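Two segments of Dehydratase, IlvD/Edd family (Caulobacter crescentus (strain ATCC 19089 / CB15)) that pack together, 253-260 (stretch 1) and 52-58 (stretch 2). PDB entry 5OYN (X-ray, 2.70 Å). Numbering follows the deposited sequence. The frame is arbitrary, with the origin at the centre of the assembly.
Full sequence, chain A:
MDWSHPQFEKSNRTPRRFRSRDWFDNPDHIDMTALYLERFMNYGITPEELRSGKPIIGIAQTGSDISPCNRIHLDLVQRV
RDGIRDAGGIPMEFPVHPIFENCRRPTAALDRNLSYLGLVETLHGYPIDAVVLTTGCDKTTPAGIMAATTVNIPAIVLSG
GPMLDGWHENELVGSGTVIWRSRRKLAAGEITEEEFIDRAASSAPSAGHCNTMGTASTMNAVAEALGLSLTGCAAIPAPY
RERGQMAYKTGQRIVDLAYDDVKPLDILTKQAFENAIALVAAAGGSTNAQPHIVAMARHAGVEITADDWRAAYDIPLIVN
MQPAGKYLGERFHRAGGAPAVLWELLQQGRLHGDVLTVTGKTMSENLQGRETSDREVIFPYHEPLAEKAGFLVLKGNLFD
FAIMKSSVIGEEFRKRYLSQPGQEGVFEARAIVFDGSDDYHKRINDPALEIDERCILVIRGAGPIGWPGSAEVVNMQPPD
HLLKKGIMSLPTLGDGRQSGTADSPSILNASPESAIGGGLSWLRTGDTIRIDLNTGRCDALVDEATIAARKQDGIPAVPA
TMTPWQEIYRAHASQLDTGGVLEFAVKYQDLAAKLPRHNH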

# COMPACT_ATOMS: atom_id res chain seq x y z
N ARG A 253 7.12 16.67 -15.26
CA ARG A 253 8.22 17.16 -16.08
C ARG A 253 8.88 16.05 -16.89
O ARG A 253 9.42 16.31 -17.96
CB ARG A 253 9.25 17.85 -15.20
CG ARG A 253 10.37 18.49 -15.96
CD ARG A 253 9.83 19.40 -17.05
NE ARG A 253 10.89 19.89 -17.92
CZ ARG A 253 10.70 20.64 -18.99
NH1 ARG A 253 9.47 20.99 -19.34
NH2 ARG A 253 11.73 21.03 -19.72
N ILE A 254 8.85 14.81 -16.40
CA ILE A 254 9.66 13.79 -17.06
C ILE A 254 9.03 13.38 -18.38
O ILE A 254 9.73 12.93 -19.29
CB ILE A 254 9.89 12.57 -16.14
CG1 ILE A 254 10.95 11.62 -16.72
CG2 ILE A 254 8.59 11.80 -15.90
CD1 ILE A 254 12.17 12.28 -17.32
N VAL A 255 7.71 13.53 -18.53
CA VAL A 255 7.14 13.21 -19.83
C VAL A 255 7.49 14.30 -20.83
O VAL A 255 7.80 14.01 -22.00
CB VAL A 255 5.61 12.95 -19.73
CG1 VAL A 255 5.30 11.98 -18.62
CG2 VAL A 255 4.86 14.23 -19.53
N ASP A 256 7.49 15.57 -20.39
CA ASP A 256 8.00 16.66 -21.22
C ASP A 256 9.41 16.35 -21.73
O ASP A 256 9.68 16.42 -22.93
CB ASP A 256 8.01 17.96 -20.41
CG ASP A 256 6.64 18.59 -20.29
OD1 ASP A 256 5.78 18.35 -21.17
OD2 ASP A 256 6.44 19.36 -19.31
N LEU A 257 10.31 15.98 -20.82
CA LEU A 257 11.66 15.62 -21.22
C LEU A 257 11.67 14.45 -22.18
O LEU A 257 12.61 14.30 -22.97
CB LEU A 257 12.51 15.28 -19.99
CG LEU A 257 12.84 16.34 -18.94
CD1 LEU A 257 13.80 15.70 -17.96
CD2 LEU A 257 13.47 17.56 -19.59
N ALA A 258 10.67 13.58 -22.12
CA ALA A 258 10.63 12.46 -23.06
C ALA A 258 10.22 12.94 -24.45
O ALA A 258 10.76 12.45 -25.45
CB ALA A 258 9.68 11.38 -22.56
N TYR A 259 9.30 13.89 -24.53
CA TYR A 259 8.84 14.36 -25.83
C TYR A 259 9.88 15.26 -26.48
O TYR A 259 10.24 15.06 -27.65
CB TYR A 259 7.49 15.07 -25.69
CG TYR A 259 6.32 14.10 -25.75
CD1 TYR A 259 5.73 13.61 -24.59
CD2 TYR A 259 5.82 13.65 -26.97
CE1 TYR A 259 4.67 12.72 -24.64
CE2 TYR A 259 4.75 12.76 -27.02
CZ TYR A 259 4.18 12.30 -25.86
OH TYR A 259 3.12 11.42 -25.88
N ASP A 260 10.41 16.23 -25.73
CA ASP A 260 11.45 17.11 -26.25
C ASP A 260 12.79 16.42 -26.37
O ASP A 260 13.73 17.04 -26.89
CB ASP A 260 11.60 18.35 -25.37
CG ASP A 260 10.28 19.06 -25.16
OD1 ASP A 260 9.34 18.77 -25.94
OD2 ASP A 260 10.18 19.88 -24.22
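Stretch 2 52-58: SGKPIIG

This is a small, mainly apolar contact in which the start of a strand and the loop before it lie across one side of a helix, with no hydrogen bond between them and 263 Å² buried in all. Stretch 2 leaves a preceding helix at G53, whose positive phi (79/9) would jam a CB against the carbonyl before it, so the backbone itself calls for glycine. K54 and P55 then run extended into strand 56-58. The strand crosses the helix obliquely, their N-to-C directions 122° apart, with their axes 9.6 Å apart at closest approach.

Alternation in the extended chain sets the pattern: P55 and I57 point toward the helix, while I56 between them makes no contact. On the helix, I254 and A258, one turn apart, answer with CBs directed toward stretch 2. I57 (chi1 m, chi2 m) places CG2 3.5 Å from I254 CG2, and its CD1 lies 3.8 Å from V255 CG1 and 4.4 Å from A258 CB. P55 meets the small A258 where the backbones come nearest, CA to CA 7.2 Å, with the two CB atoms 4.2 Å apart. The CA-to-CB bond of Y259 points sideways to stretch 2, but the end of the side chain comes nearer: OH lies 3.7 Å from P55 CD, and the ring meets that proline obliquely.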

# COMPACT_ATOMS: atom_id res chain seq x y z
N SER A 52 -1.12 3.18 -27.27
CA SER A 52 -1.51 4.51 -27.71
C SER A 52 -0.32 5.42 -28.01
O SER A 52 -0.52 6.59 -28.33
CB SER A 52 -2.39 5.17 -26.65
OG SER A 52 -1.63 5.40 -25.48
N GLY A 53 0.90 4.91 -27.88
CA GLY A 53 2.05 5.73 -28.18
C GLY A 53 2.46 6.71 -27.11
O GLY A 53 3.32 7.56 -27.37
N LYS A 54 1.88 6.64 -25.91
CA LYS A 54 2.42 7.40 -24.80
C LYS A 54 3.78 6.81 -24.39
O LYS A 54 4.05 5.63 -24.65
CB LYS A 54 1.47 7.37 -23.60
CG LYS A 54 0.06 7.87 -23.86
CD LYS A 54 -0.67 8.07 -22.52
CE LYS A 54 -2.15 8.36 -22.68
NZ LYS A 54 -3.02 7.14 -22.52
N PRO A 55 4.65 7.61 -23.78
CA PRO A 55 5.95 7.06 -23.36
C PRO A 55 5.86 6.29 -22.05
O PRO A 55 5.16 6.68 -21.11
CB PRO A 55 6.84 8.30 -23.22
CG PRO A 55 5.88 9.40 -22.90
CD PRO A 55 4.53 9.04 -23.47
N ILE A 56 6.55 5.16 -22.02
CA ILE A 56 6.70 4.38 -20.79
C ILE A 56 7.73 5.08 -19.94
O ILE A 56 8.91 5.15 -20.31
CB ILE A 56 7.12 2.93 -21.09
CG1 ILE A 56 6.20 2.28 -22.12
CG2 ILE A 56 7.14 2.15 -19.80
CD1 ILE A 56 4.71 2.51 -21.90
N ILE A 57 7.31 5.61 -18.79
CA ILE A 57 8.20 6.29 -17.86
C ILE A 57 8.61 5.31 -16.77
O ILE A 57 7.79 4.92 -15.94
CB ILE A 57 7.54 7.54 -17.25
CG1 ILE A 57 6.88 8.38 -18.34
CG2 ILE A 57 8.59 8.34 -16.48
CD1 ILE A 57 7.87 9.20 -19.15
N GLY A 58 9.87 4.90 -16.76
CA GLY A 58 10.37 4.14 -15.63
C GLY A 58 10.51 5.01 -14.40
O GLY A 58 10.75 6.22 -14.48